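Local coordinates for UBP3-associated protein BRE5 (Saccharomyces cerevisiae, PDB 2QIY) that acts as the partner of the deubiquitinating enzyme UBP3, with which it cleaves ubiquitin, and is represented here by its NTF2-like domain, at residues A[89-94]-A[107-112]. Numbering follows the deposited sequence.
Sequences LDTIDF and MATGEM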
# COMPACT_ATOMS: atom_id res chain seq x y z
N LEU A 89 9.64 -2.24 -10.19
CA LEU A 89 8.25 -1.80 -9.95
C LEU A 89 7.34 -2.91 -10.48
O LEU A 89 7.35 -3.19 -11.69
CB LEU A 89 7.96 -0.48 -10.69
CG LEU A 89 6.93 0.57 -10.27
CD1 LEU A 89 6.19 1.16 -11.46
CD2 LEU A 89 6.02 0.24 -9.04
N ASP A 90 6.56 -3.56 -9.60
CA ASP A 90 5.74 -4.72 -9.99
C ASP A 90 4.29 -4.37 -10.36
O ASP A 90 3.72 -4.93 -11.31
CB ASP A 90 5.67 -5.74 -8.86
CG ASP A 90 6.97 -6.51 -8.64
OD1 ASP A 90 7.25 -6.80 -7.47
OD2 ASP A 90 7.69 -6.86 -9.61
N THR A 91 3.68 -3.51 -9.56
CA THR A 91 2.24 -3.25 -9.67
C THR A 91 1.90 -1.78 -9.44
O THR A 91 2.59 -1.07 -8.69
CB THR A 91 1.40 -4.08 -8.65
OG1 THR A 91 1.64 -3.61 -7.33
CG2 THR A 91 1.78 -5.57 -8.70
N ILE A 92 0.82 -1.35 -10.10
CA ILE A 92 0.29 -0.03 -9.88
C ILE A 92 -1.23 -0.19 -9.77
O ILE A 92 -1.84 -0.89 -10.60
CB ILE A 92 0.58 0.91 -11.08
CG1 ILE A 92 2.10 1.04 -11.33
CG2 ILE A 92 -0.11 2.29 -10.88
CD1 ILE A 92 2.50 1.74 -12.63
N ASP A 93 -1.80 0.47 -8.75
CA ASP A 93 -3.26 0.59 -8.58
C ASP A 93 -3.58 2.06 -8.40
O ASP A 93 -2.83 2.78 -7.76
CB ASP A 93 -3.73 -0.14 -7.32
CG ASP A 93 -3.51 -1.63 -7.40
OD1 ASP A 93 -4.30 -2.29 -8.11
OD2 ASP A 93 -2.55 -2.13 -6.78
N PHE A 94 -4.71 2.51 -8.95
CA PHE A 94 -5.11 3.90 -8.70
C PHE A 94 -6.61 4.04 -8.56
O PHE A 94 -7.38 3.21 -9.06
CB PHE A 94 -4.61 4.83 -9.81
CG PHE A 94 -5.11 4.46 -11.18
CD1 PHE A 94 -6.33 4.93 -11.64
CD2 PHE A 94 -4.36 3.62 -12.00
CE1 PHE A 94 -6.80 4.59 -12.90
CE2 PHE A 94 -4.83 3.26 -13.28
CZ PHE A 94 -6.04 3.74 -13.72
N MET A 107 -1.19 3.39 -5.59
CA MET A 107 -0.39 2.45 -4.79
C MET A 107 0.55 1.69 -5.70
O MET A 107 0.12 1.18 -6.75
CB MET A 107 -1.25 1.40 -4.11
CG MET A 107 -2.14 1.85 -3.04
SD MET A 107 -3.03 0.35 -2.56
CE MET A 107 -1.76 -0.49 -1.67
N ALA A 108 1.82 1.58 -5.30
CA ALA A 108 2.81 0.86 -6.08
C ALA A 108 3.40 -0.24 -5.21
O ALA A 108 3.49 -0.08 -3.98
CB ALA A 108 3.89 1.80 -6.51
N THR A 109 3.77 -1.37 -5.79
CA THR A 109 4.51 -2.35 -4.97
C THR A 109 5.65 -2.85 -5.81
O THR A 109 5.59 -2.80 -7.05
CB THR A 109 3.67 -3.60 -4.53
OG1 THR A 109 3.52 -4.52 -5.63
CG2 THR A 109 2.30 -3.21 -3.99
N GLY A 110 6.67 -3.37 -5.15
CA GLY A 110 7.83 -3.86 -5.89
C GLY A 110 8.91 -4.31 -4.94
O GLY A 110 8.63 -4.61 -3.77
N GLU A 111 10.13 -4.32 -5.45
CA GLU A 111 11.30 -4.70 -4.66
C GLU A 111 12.35 -3.62 -4.85
O GLU A 111 12.69 -3.27 -5.97
CB GLU A 111 11.80 -6.09 -5.06
CG GLU A 111 10.74 -7.16 -4.72
CD GLU A 111 11.22 -8.61 -4.77
OE1 GLU A 111 12.42 -8.87 -5.00
OE2 GLU A 111 10.35 -9.48 -4.48
N MET A 112 12.77 -3.04 -3.73
CA MET A 112 13.64 -1.87 -3.72
C MET A 112 15.01 -2.27 -3.20
O MET A 112 15.13 -3.13 -2.33
CB MET A 112 12.99 -0.80 -2.81
CG MET A 112 13.75 0.49 -2.75
SD MET A 112 12.75 1.70 -1.85
CE MET A 112 11.47 2.03 -3.06
O HOH W 1 4.97 -6.73 -5.54
O HOH W 2 0.09 -1.68 -6.46
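Leu89 meets Ala108 through one methyl, CD2 lying 3.7 Å from Ala108 CB on the face from which Ile92 touches helix 11-28. At the next residue the antiparallel hairpin breaks register: Asp90 N, at 2.8 Å, and Thr91 N, at 3.2 Å, both donate to Thr109 O. Two residues facing one define a classic beta bulge; Asp90 N lies in the carbonyl plane and Thr91 N is tilted 27° from it. Asp90 OD1 passes 3.4 Å from Gly110 CA, and a water joins this oxygen to Thr109 OG1. Thr91 crosses Thr109 obliquely, their OG1 atoms hydrogen-bonded at 2.7 Å; each hydroxyl sits between its backbone N and carbonyl carbon (chi1 70° and 76°). Regular pairing resumes at Thr91, whose O accepts from Thr109 N, and continues through the non-hydrogen-bonded pair Ile92-Ala108 to Asp93, where Met107 N reaches Asp93 O at 2.8 Å and Asp93 N bonds to Met107 O. A second water accepts from Thr91 OG1 and donates to Asp93 OD2 and Met107 O. The face carrying Thr91, Asp93, Met107 and Thr109 packs against the second subunit; within that dimer interface hydroxyls and water link the strands, while Arg145 of that subunit, salt-bridged to Asp93, probably offsets its charge.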